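Local coordinates for protein aclacinomycin oxidoreductase (AknOx) (PDB 2IPI) that oxidises the terminal sugar of aclacinomycins in two successive oxygen-dependent steps, converting aclacinomycin N to A and then to Y with a bicovalently bound FAD, at residues F113-K118 with R224-T229; W255-L260 with T379-L384; V472-E477 with T488-G493. All coordinates share one frame; numbering follows the deposited sequence.

Interaction 1 of 3, residues F113-K118 with R224-T229; sequences FYDSGK and RYWFRT
Asp115, which rests its CB against the indole of Trp226, turns its carboxylate back over its own turn: OD2 accepts the backbone N-H of Lys118 at 3.1 Å with an N-H...O angle of 157°, the donor standing well above the carboxylate plane. This Asx motif closes the end of a β-hairpin in the FAD-binding PCMH-type domain. In its five-stranded antiparallel sheet, strand 120-123 lies between strands 112-115 and 221-227, so the two segments share no backbone bond, and the indole bridges the gap by passing over Ala120 of the middle strand.

Three side chains of the hairpin receive its outer, six-membered end. Asp115 CB comes to the ring edge near its plane, 3.4 Å from Trp226 CZ3. Its CG, anti to the backbone N (chi1 -172°), leads the carboxylate back to Lys118 N; carboxylate and indole planes stand 56° apart. Lys118 adds its aliphatic chain. Its CG stands 4.3 Å above one indole face, offset toward the rim, and the bend at chi2 brings Lys118 CD to 3.8 Å from Trp226 CH2. Phe113 contributes a looser apolar touch, Phe113 CE1 lying 4.4 Å from Trp226 CH2. The hydrogen bond to Lys118 N is consistent with holding the turn from which both the Asp115 methylene and the lysine chain meet the tryptophan.

The example illustrates how an amphipathic ring can divide its work: carbon packing at one end, a polar bond at the other. Outside the two segments, Glu181 of the neighbouring strand 177-185 accepts a hydrogen bond from the indole through OE2, while its OE1 forms a salt bridge with Arg224 NH1. One carboxylate therefore serves two residues of strand 221-227, and Trp226 NE1 is held while CZ3 and CH2 are pressed against the hairpin.

Interaction 2 of 3, residues W255-L260 with T379-L384; sequences WDWSAL and TLYRHL
The ring of Tyr381 and the six-membered ring of Trp257 meet obliquely, their centroids 5.5 Å apart and their planes at 41°. Tyr381 leaves helix 374-385 with CG anti to the backbone N (chi1 -176°), a torsion that puts the phenol ring alongside Trp257, with OH near Leu260 O. Trp257 comes the other way, so the two side chains slide past each other in opposite directions, and the closest approach is Trp257 CZ3 to Tyr381 CE1 at 3.6 Å. The tryptophan reaches this place with chi1 at -99°, well away from a staggered value.

One helical turn on, Leu384 meets the same indole at about a right angle. Its CB, rather than its branched end, does the touching, 4.0 Å from Trp257 CZ2. Its side chain also packs on Phe265 of helix 262-278, whose ring in turn meets that of Tyr381 edge-to-face.

Trp257 opens a type I β turn that ends at Leu260, closed by Leu260 N to Trp257 O at 3.1 Å. The turn presents Leu260 O to the phenol, and Tyr381 OH gives it a weak hydrogen bond of 3.4 Å. The contact thus fastens a helix to the end of a strand in the seven-stranded antiparallel sheet, with Leu384 about 11 Å, side chain to nearest ligand atom, from the bound anthracycline.

Carbon surfaces carry most of this contact; the long phenol-carbonyl bond adds a directional but modest term, consistent with cohesion that comes mainly from dispersion and burial.

Interaction 3 of 3, residues V472-E477 with T488-G493; sequences VDLVDE and TLYYKG
Leu474 drives one methyl, CD1, into the angle between Leu489 and Tyr490. Leu474 CD1 lies 3.6 Å from Leu489 CD1 and 3.5 Å from Tyr490 CE1. Leu474 CD1 also sits 3.7 Å from Tyr490 OH, so it meets the phenol at its outer end, obliquely to the ring. Of the helix residues of this contact, Leu489 is the one that Leu474 CD2 meets, at 3.9 Å from Leu489 CD1. Both branches of Leu474 are therefore used, but CD1 makes the double contact. With CG anti to its carbonyl carbon (chi1 -64°) and an extended chi2 of -165°, Leu474 carries CD1 to the helix, where the side chains meet at a slant. All three side chains are buried.

The two backbones belong to the berberine-like region of this flavoprotein family: a short 3-10 segment, 472-475, packs against the end of helix 486-491. Val475 N to Val472 O, 3.1 Å, gives the 3-10 segment its characteristic i to i+3 bond, and Trp486, at the start of the helix, also touches Leu474.

Farther out, polar bonds hold both partners. Asp473 forms salt bridges from OD1 to Lys364 of strand 360-368 and from OD2 to Arg442 of helix 434-448, tying the 3-10 segment to the antiparallel sheet and a helix. On the opposing segment, Tyr490 OH is hydrogen-bonded to the backbone carbonyl of Tyr469, a residue that acts as proton acceptor and binds aclacinomycin Y, consistent with a second-shell place for Tyr490 behind the active site. Leu489 is joined through its backbone to Thr465.

Read from the N terminus, the three contacts come strictly in series, none enclosing or crossing another. Interaction 1 closes a loop of 105 residues within the FAD-binding domain, and that loop contains Cys149, one of the two covalent flavin attachments. Soon afterwards strand 248-256 leads into interaction 2, which spans 118 residues and joins the seven-stranded sheet to helix 374-385. Interaction 2 lies on the opposite side of the chain's centre from interaction 1, their centres about 47 Å apart. Interaction 3 closes only ten residues, in the C-terminal berberine-like region just after Asn468 and Tyr469. Its nearest atoms lie about 13 Å from interaction 1 and about 14 Å from interaction 2.

Interaction 1 of 3, residues F113-K118 with R224-T229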
loop_
_atom_site.group_PDB
_atom_site.type_symbol
_atom_site.label_atom_id
_atom_site.label_comp_id
_atom_site.label_asym_id
_atom_site.label_seq_id
_atom_site.Cartn_x
_atom_site.Cartn_y
_atom_site.Cartn_z
ATOM N N PHE A 113 21.458 3.250 4.868
ATOM C CA PHE A 113 22.768 3.685 4.387
ATOM C C PHE A 113 23.000 3.094 3.007
ATOM O O PHE A 113 22.196 2.303 2.526
ATOM C CB PHE A 113 23.847 3.262 5.371
ATOM C CG PHE A 113 23.948 1.770 5.656
ATOM C CD1 PHE A 113 24.761 0.951 4.894
ATOM C CD2 PHE A 113 23.235 1.198 6.684
ATOM C CE1 PHE A 113 24.849 -0.400 5.157
ATOM C CE2 PHE A 113 23.316 -0.158 6.965
ATOM C CZ PHE A 113 24.137 -0.970 6.205
ATOM N N TYR A 114 24.069 3.484 2.347
ATOM C CA TYR A 114 24.510 2.898 1.106
ATOM C C TYR A 114 25.627 1.898 1.363
ATOM O O TYR A 114 26.453 2.097 2.255
ATOM C CB TYR A 114 25.029 4.002 0.180
ATOM C CG TYR A 114 25.625 3.454 -1.091
ATOM C CD1 TYR A 114 24.864 2.745 -2.017
ATOM C CD2 TYR A 114 26.973 3.666 -1.337
ATOM C CE1 TYR A 114 25.451 2.259 -3.166
ATOM C CE2 TYR A 114 27.552 3.184 -2.486
ATOM C CZ TYR A 114 26.790 2.476 -3.397
ATOM O OH TYR A 114 27.403 2.015 -4.532
ATOM N N ASP A 115 25.699 0.818 0.598
ATOM C CA ASP A 115 26.878 -0.036 0.723
ATOM C C ASP A 115 27.663 -0.036 -0.582
ATOM O O ASP A 115 27.215 -0.631 -1.563
ATOM C CB ASP A 115 26.524 -1.468 1.087
ATOM C CG ASP A 115 27.762 -2.283 1.414
ATOM O OD1 ASP A 115 27.709 -2.953 2.469
ATOM O OD2 ASP A 115 28.758 -2.290 0.675
ATOM N N SER A 116 28.805 0.648 -0.586
ATOM C CA SER A 116 29.628 0.724 -1.789
ATOM C C SER A 116 29.955 -0.675 -2.299
ATOM O O SER A 116 30.051 -0.913 -3.504
ATOM C CB SER A 116 30.921 1.504 -1.543
ATOM O OG SER A 116 30.829 2.316 -0.394
ATOM N N GLY A 117 30.116 -1.594 -1.343
ATOM C CA GLY A 117 30.477 -2.951 -1.738
ATOM C C GLY A 117 29.409 -3.508 -2.673
ATOM O O GLY A 117 29.658 -3.762 -3.848
ATOM N N LYS A 118 28.232 -3.670 -2.101
ATOM C CA LYS A 118 27.063 -4.298 -2.673
ATOM C C LYS A 118 26.451 -3.457 -3.782
ATOM O O LYS A 118 25.603 -3.905 -4.554
ATOM C CB LYS A 118 26.009 -4.523 -1.579
ATOM C CG LYS A 118 26.239 -5.727 -0.695
ATOM C CD LYS A 118 26.844 -5.356 0.643
ATOM C CE LYS A 118 28.013 -6.268 1.003
ATOM N NZ LYS A 118 27.769 -6.975 2.280
ATOM N N ARG A 224 16.233 -6.551 6.719
ATOM C CA ARG A 224 16.892 -5.549 5.896
ATOM C C ARG A 224 16.559 -5.696 4.414
ATOM O O ARG A 224 16.560 -6.796 3.858
ATOM C CB ARG A 224 18.424 -5.619 6.040
ATOM C CG ARG A 224 19.105 -4.528 5.221
ATOM C CD ARG A 224 20.603 -4.522 5.450
ATOM N NE ARG A 224 20.912 -4.208 6.831
ATOM C CZ ARG A 224 21.790 -4.735 7.656
ATOM N NH1 ARG A 224 22.571 -5.724 7.254
ATOM N NH2 ARG A 224 21.881 -4.255 8.893
ATOM N N TYR A 225 16.281 -4.586 3.742
ATOM C CA TYR A 225 15.982 -4.559 2.331
ATOM C C TYR A 225 17.097 -3.840 1.564
ATOM O O TYR A 225 17.627 -2.921 2.194
ATOM C CB TYR A 225 14.694 -3.780 2.036
ATOM C CG TYR A 225 13.372 -4.314 2.487
ATOM C CD1 TYR A 225 12.821 -4.009 3.723
ATOM C CD2 TYR A 225 12.647 -5.148 1.631
ATOM C CE1 TYR A 225 11.596 -4.519 4.110
ATOM C CE2 TYR A 225 11.423 -5.659 2.024
ATOM C CZ TYR A 225 10.901 -5.344 3.252
ATOM O OH TYR A 225 9.668 -5.857 3.618
ATOM N N TRP A 226 17.354 -4.227 0.344
ATOM C CA TRP A 226 18.350 -3.639 -0.542
ATOM C C TRP A 226 17.734 -3.078 -1.807
ATOM O O TRP A 226 16.993 -3.785 -2.484
ATOM C CB TRP A 226 19.505 -4.615 -0.858
ATOM C CG TRP A 226 20.343 -4.949 0.354
ATOM C CD1 TRP A 226 20.054 -5.962 1.232
ATOM C CD2 TRP A 226 21.554 -4.355 0.844
ATOM N NE1 TRP A 226 20.999 -6.011 2.224
ATOM C CE2 TRP A 226 21.937 -5.032 2.016
ATOM C CE3 TRP A 226 22.355 -3.292 0.426
ATOM C CZ2 TRP A 226 23.068 -4.709 2.761
ATOM C CZ3 TRP A 226 23.483 -2.967 1.161
ATOM C CH2 TRP A 226 23.844 -3.665 2.327
ATOM N N PHE A 227 18.027 -1.812 -2.112
ATOM C CA PHE A 227 17.496 -1.198 -3.324
ATOM C C PHE A 227 18.558 -0.745 -4.321
ATOM O O PHE A 227 19.564 -0.163 -3.944
ATOM C CB PHE A 227 16.640 0.052 -2.978
ATOM C CG PHE A 227 15.402 -0.402 -2.211
ATOM C CD1 PHE A 227 15.400 -0.390 -0.831
ATOM C CD2 PHE A 227 14.289 -0.845 -2.915
ATOM C CE1 PHE A 227 14.300 -0.851 -0.116
ATOM C CE2 PHE A 227 13.188 -1.296 -2.199
ATOM C CZ PHE A 227 13.192 -1.291 -0.822
ATOM N N ARG A 228 18.250 -1.009 -5.583
ATOM C CA ARG A 228 18.986 -0.563 -6.737
ATOM C C ARG A 228 18.118 -0.721 -7.977
ATOM O O ARG A 228 17.545 -1.796 -8.186
ATOM C CB ARG A 228 20.272 -1.377 -6.891
ATOM C CG ARG A 228 21.400 -0.656 -7.604
ATOM C CD ARG A 228 21.769 -1.358 -8.896
ATOM N NE ARG A 228 22.555 -2.562 -8.647
ATOM C CZ ARG A 228 22.097 -3.791 -8.481
ATOM N NH1 ARG A 228 20.785 -4.036 -8.528
ATOM N NH2 ARG A 228 22.934 -4.803 -8.265
ATOM N N THR A 229 18.042 0.322 -8.792
ATOM C CA THR A 229 17.324 0.198 -10.057
ATOM C C THR A 229 17.979 -0.857 -10.935
ATOM O O THR A 229 19.177 -0.746 -11.194
ATOM C CB THR A 229 17.261 1.545 -10.796
ATOM O OG1 THR A 229 16.650 2.506 -9.919
ATOM C CG2 THR A 229 16.405 1.420 -12.040
#

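Interaction 2 of 3, residues W255-L260 with T379-L384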
loop_
_atom_site.group_PDB
_atom_site.type_symbol
_atom_site.label_atom_id
_atom_site.label_comp_id
_atom_site.label_asym_id
_atom_site.label_seq_id
_atom_site.Cartn_x
_atom_site.Cartn_y
_atom_site.Cartn_z
ATOM N N TRP A 255 -14.962 20.870 -5.494
ATOM C CA TRP A 255 -16.315 21.096 -5.981
ATOM C C TRP A 255 -17.319 20.934 -4.842
ATOM O O TRP A 255 -17.389 19.846 -4.252
ATOM C CB TRP A 255 -16.660 20.137 -7.101
ATOM C CG TRP A 255 -15.973 20.252 -8.419
ATOM C CD1 TRP A 255 -16.357 21.001 -9.490
ATOM C CD2 TRP A 255 -14.768 19.584 -8.825
ATOM N NE1 TRP A 255 -15.475 20.853 -10.535
ATOM C CE2 TRP A 255 -14.483 19.981 -10.144
ATOM C CE3 TRP A 255 -13.896 18.689 -8.196
ATOM C CZ2 TRP A 255 -13.380 19.525 -10.849
ATOM C CZ3 TRP A 255 -12.798 18.240 -8.908
ATOM C CH2 TRP A 255 -12.531 18.645 -10.218
ATOM N N ASP A 256 -18.074 21.984 -4.519
ATOM C CA ASP A 256 -18.955 21.935 -3.349
ATOM C C ASP A 256 -20.127 20.983 -3.581
ATOM O O ASP A 256 -20.592 20.860 -4.709
ATOM C CB ASP A 256 -19.476 23.323 -2.954
ATOM C CG ASP A 256 -18.417 24.287 -2.454
ATOM O OD1 ASP A 256 -17.578 24.677 -3.300
ATOM O OD2 ASP A 256 -18.383 24.674 -1.268
ATOM N N TRP A 257 -20.601 20.281 -2.558
ATOM C CA TRP A 257 -21.659 19.292 -2.742
ATOM C C TRP A 257 -22.980 19.959 -3.105
ATOM O O TRP A 257 -23.805 19.388 -3.813
ATOM C CB TRP A 257 -21.850 18.404 -1.486
ATOM C CG TRP A 257 -21.146 17.084 -1.676
ATOM C CD1 TRP A 257 -19.929 16.722 -1.185
ATOM C CD2 TRP A 257 -21.628 15.958 -2.420
ATOM N NE1 TRP A 257 -19.618 15.444 -1.570
ATOM C CE2 TRP A 257 -20.647 14.948 -2.333
ATOM C CE3 TRP A 257 -22.791 15.694 -3.153
ATOM C CZ2 TRP A 257 -20.784 13.705 -2.951
ATOM C CZ3 TRP A 257 -22.927 14.463 -3.759
ATOM C CH2 TRP A 257 -21.939 13.473 -3.657
ATOM N N SER A 258 -23.203 21.171 -2.604
ATOM C CA SER A 258 -24.513 21.786 -2.833
ATOM C C SER A 258 -24.706 22.122 -4.296
ATOM O O SER A 258 -25.827 22.144 -4.813
ATOM C CB SER A 258 -24.673 23.028 -1.952
ATOM O OG SER A 258 -23.760 24.040 -2.333
ATOM N N ALA A 259 -23.608 22.399 -5.017
ATOM C CA ALA A 259 -23.765 22.761 -6.425
ATOM C C ALA A 259 -23.581 21.544 -7.323
ATOM O O ALA A 259 -23.590 21.605 -8.547
ATOM C CB ALA A 259 -22.791 23.854 -6.809
ATOM N N LEU A 260 -23.398 20.398 -6.669
ATOM C CA LEU A 260 -23.204 19.164 -7.413
ATOM C C LEU A 260 -24.538 18.464 -7.655
ATOM O O LEU A 260 -25.352 18.333 -6.746
ATOM C CB LEU A 260 -22.233 18.229 -6.683
ATOM C CG LEU A 260 -20.759 18.608 -6.893
ATOM C CD1 LEU A 260 -19.860 17.753 -6.014
ATOM C CD2 LEU A 260 -20.396 18.484 -8.365
ATOM N N THR A 379 -24.111 4.456 -8.670
ATOM C CA THR A 379 -24.015 3.787 -7.377
ATOM C C THR A 379 -23.209 4.668 -6.427
ATOM O O THR A 379 -23.581 4.911 -5.279
ATOM C CB THR A 379 -23.342 2.407 -7.492
ATOM O OG1 THR A 379 -24.207 1.492 -8.185
ATOM C CG2 THR A 379 -23.082 1.800 -6.125
ATOM N N LEU A 380 -22.095 5.152 -6.968
ATOM C CA LEU A 380 -21.186 6.071 -6.312
ATOM C C LEU A 380 -21.934 7.313 -5.842
ATOM O O LEU A 380 -21.970 7.619 -4.649
ATOM C CB LEU A 380 -20.057 6.471 -7.269
ATOM C CG LEU A 380 -18.625 6.105 -6.874
ATOM C CD1 LEU A 380 -18.593 5.084 -5.754
ATOM C CD2 LEU A 380 -17.856 5.582 -8.076
ATOM N N TYR A 381 -22.547 8.039 -6.773
ATOM C CA TYR A 381 -23.236 9.270 -6.388
ATOM C C TYR A 381 -24.295 9.019 -5.320
ATOM O O TYR A 381 -24.331 9.731 -4.310
ATOM C CB TYR A 381 -23.862 9.959 -7.608
ATOM C CG TYR A 381 -24.501 11.291 -7.266
ATOM C CD1 TYR A 381 -23.722 12.444 -7.274
ATOM C CD2 TYR A 381 -25.840 11.423 -6.941
ATOM C CE1 TYR A 381 -24.274 13.670 -6.964
ATOM C CE2 TYR A 381 -26.403 12.648 -6.634
ATOM C CZ TYR A 381 -25.609 13.774 -6.650
ATOM O OH TYR A 381 -26.136 15.008 -6.349
ATOM N N ARG A 382 -25.189 8.050 -5.499
ATOM C CA ARG A 382 -26.275 7.891 -4.524
ATOM C C ARG A 382 -25.756 7.602 -3.126
ATOM O O ARG A 382 -26.225 8.128 -2.109
ATOM C CB ARG A 382 -27.222 6.773 -4.945
ATOM C CG ARG A 382 -28.612 6.840 -4.319
ATOM C CD ARG A 382 -29.370 5.559 -4.686
ATOM N NE ARG A 382 -28.981 5.068 -6.016
ATOM C CZ ARG A 382 -28.482 3.870 -6.266
ATOM N NH1 ARG A 382 -28.295 3.016 -5.276
ATOM N NH2 ARG A 382 -28.140 3.466 -7.478
ATOM N N HIS A 383 -24.772 6.706 -3.044
ATOM C CA HIS A 383 -24.251 6.365 -1.715
ATOM C C HIS A 383 -23.409 7.483 -1.141
ATOM O O HIS A 383 -23.265 7.635 0.078
ATOM C CB HIS A 383 -23.431 5.085 -1.802
ATOM C CG HIS A 383 -24.236 3.876 -1.419
ATOM N ND1 HIS A 383 -24.901 3.098 -2.339
ATOM C CD2 HIS A 383 -24.483 3.333 -0.211
ATOM C CE1 HIS A 383 -25.519 2.122 -1.707
ATOM N NE2 HIS A 383 -25.284 2.231 -0.414
ATOM N N LEU A 384 -22.826 8.303 -2.029
ATOM C CA LEU A 384 -22.015 9.372 -1.423
ATOM C C LEU A 384 -22.946 10.523 -1.061
ATOM O O LEU A 384 -22.782 11.138 -0.017
ATOM C CB LEU A 384 -20.867 9.768 -2.344
ATOM C CG LEU A 384 -19.671 8.800 -2.385
ATOM C CD1 LEU A 384 -18.752 9.074 -3.568
ATOM C CD2 LEU A 384 -18.893 8.851 -1.080
#

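Interaction 3 of 3, residues V472-E477 with T488-G493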
loop_
_atom_site.group_PDB
_atom_site.type_symbol
_atom_site.label_atom_id
_atom_site.label_comp_id
_atom_site.label_asym_id
_atom_site.label_seq_id
_atom_site.Cartn_x
_atom_site.Cartn_y
_atom_site.Cartn_z
ATOM N N VAL A 472 -11.021 -9.100 4.837
ATOM C CA VAL A 472 -11.305 -10.512 5.166
ATOM C C VAL A 472 -12.722 -10.881 4.767
ATOM O O VAL A 472 -13.142 -12.037 4.780
ATOM C CB VAL A 472 -10.957 -10.736 6.647
ATOM C CG1 VAL A 472 -12.131 -10.393 7.546
ATOM C CG2 VAL A 472 -10.450 -12.166 6.824
ATOM N N ASP A 473 -13.506 -9.893 4.342
ATOM C CA ASP A 473 -14.809 -10.124 3.734
ATOM C C ASP A 473 -14.645 -10.878 2.423
ATOM O O ASP A 473 -15.608 -11.476 1.923
ATOM C CB ASP A 473 -15.542 -8.802 3.476
ATOM C CG ASP A 473 -15.869 -8.076 4.771
ATOM O OD1 ASP A 473 -15.900 -6.831 4.792
ATOM O OD2 ASP A 473 -16.102 -8.783 5.778
ATOM N N LEU A 474 -13.427 -10.853 1.863
ATOM C CA LEU A 474 -13.196 -11.575 0.614
ATOM C C LEU A 474 -13.309 -13.086 0.813
ATOM O O LEU A 474 -13.437 -13.807 -0.178
ATOM C CB LEU A 474 -11.830 -11.262 0.013
ATOM C CG LEU A 474 -11.580 -9.819 -0.442
ATOM C CD1 LEU A 474 -10.346 -9.756 -1.343
ATOM C CD2 LEU A 474 -12.798 -9.234 -1.132
ATOM N N VAL A 475 -13.257 -13.509 2.064
ATOM C CA VAL A 475 -13.333 -14.919 2.424
ATOM C C VAL A 475 -14.663 -15.228 3.102
ATOM O O VAL A 475 -14.897 -16.355 3.541
ATOM C CB VAL A 475 -12.166 -15.311 3.353
ATOM C CG1 VAL A 475 -12.135 -16.813 3.575
ATOM C CG2 VAL A 475 -10.845 -14.809 2.785
ATOM N N ASP A 476 -15.553 -14.242 3.176
ATOM C CA ASP A 476 -16.905 -14.460 3.670
ATOM C C ASP A 476 -17.905 -14.623 2.517
ATOM O O ASP A 476 -18.104 -13.733 1.690
ATOM C CB ASP A 476 -17.318 -13.301 4.579
ATOM C CG ASP A 476 -18.749 -13.443 5.064
ATOM O OD1 ASP A 476 -18.945 -13.882 6.213
ATOM O OD2 ASP A 476 -19.670 -13.120 4.285
ATOM N N GLU A 477 -18.506 -15.816 2.441
ATOM C CA GLU A 477 -19.403 -16.153 1.342
ATOM C C GLU A 477 -20.759 -15.478 1.510
ATOM O O GLU A 477 -21.491 -15.207 0.572
ATOM C CB GLU A 477 -19.579 -17.669 1.242
ATOM N N THR A 488 -7.043 -15.437 -6.121
ATOM C CA THR A 488 -7.200 -14.959 -7.494
ATOM C C THR A 488 -7.301 -13.437 -7.482
ATOM O O THR A 488 -6.684 -12.726 -8.261
ATOM C CB THR A 488 -8.455 -15.570 -8.143
ATOM O OG1 THR A 488 -8.273 -17.001 -8.201
ATOM C CG2 THR A 488 -8.669 -15.061 -9.560
ATOM N N LEU A 489 -8.117 -12.962 -6.533
ATOM C CA LEU A 489 -8.416 -11.547 -6.442
ATOM C C LEU A 489 -7.130 -10.748 -6.261
ATOM O O LEU A 489 -6.945 -9.745 -6.936
ATOM C CB LEU A 489 -9.380 -11.251 -5.292
ATOM C CG LEU A 489 -10.827 -11.723 -5.445
ATOM C CD1 LEU A 489 -11.682 -11.101 -4.349
ATOM C CD2 LEU A 489 -11.403 -11.381 -6.811
ATOM N N TYR A 490 -6.270 -11.217 -5.348
ATOM C CA TYR A 490 -5.085 -10.416 -5.026
ATOM C C TYR A 490 -3.881 -10.691 -5.915
ATOM O O TYR A 490 -3.039 -9.806 -6.131
ATOM C CB TYR A 490 -4.710 -10.674 -3.564
ATOM C CG TYR A 490 -5.481 -9.911 -2.527
ATOM C CD1 TYR A 490 -6.171 -10.590 -1.527
ATOM C CD2 TYR A 490 -5.565 -8.522 -2.499
ATOM C CE1 TYR A 490 -6.898 -9.931 -0.547
ATOM C CE2 TYR A 490 -6.287 -7.849 -1.526
ATOM C CZ TYR A 490 -6.957 -8.549 -0.551
ATOM O OH TYR A 490 -7.682 -7.889 0.430
ATOM N N TYR A 491 -3.686 -11.906 -6.414
ATOM C CA TYR A 491 -2.443 -12.253 -7.088
ATOM C C TYR A 491 -2.614 -12.787 -8.503
ATOM O O TYR A 491 -1.588 -13.079 -9.146
ATOM C CB TYR A 491 -1.720 -13.360 -6.291
ATOM C CG TYR A 491 -1.452 -13.118 -4.838
ATOM C CD1 TYR A 491 -0.518 -12.169 -4.415
ATOM C CD2 TYR A 491 -2.115 -13.827 -3.854
ATOM C CE1 TYR A 491 -0.278 -11.959 -3.063
ATOM C CE2 TYR A 491 -1.886 -13.626 -2.513
ATOM C CZ TYR A 491 -0.961 -12.687 -2.121
ATOM O OH TYR A 491 -0.768 -12.524 -0.776
ATOM N N LYS A 492 -3.839 -12.955 -8.984
ATOM C CA LYS A 492 -4.137 -13.555 -10.275
ATOM C C LYS A 492 -3.303 -14.800 -10.525
ATOM O O LYS A 492 -3.135 -15.597 -9.606
ATOM C CB LYS A 492 -3.923 -12.523 -11.393
ATOM C CG LYS A 492 -4.840 -11.311 -11.161
ATOM C CD LYS A 492 -4.331 -10.108 -11.948
ATOM C CE LYS A 492 -4.523 -10.281 -13.445
ATOM N NZ LYS A 492 -5.361 -9.242 -14.104
ATOM N N GLY A 493 -2.767 -15.001 -11.723
ATOM C CA GLY A 493 -2.038 -16.215 -12.039
ATOM C C GLY A 493 -0.752 -16.439 -11.278
ATOM O O GLY A 493 -0.055 -17.425 -11.519
#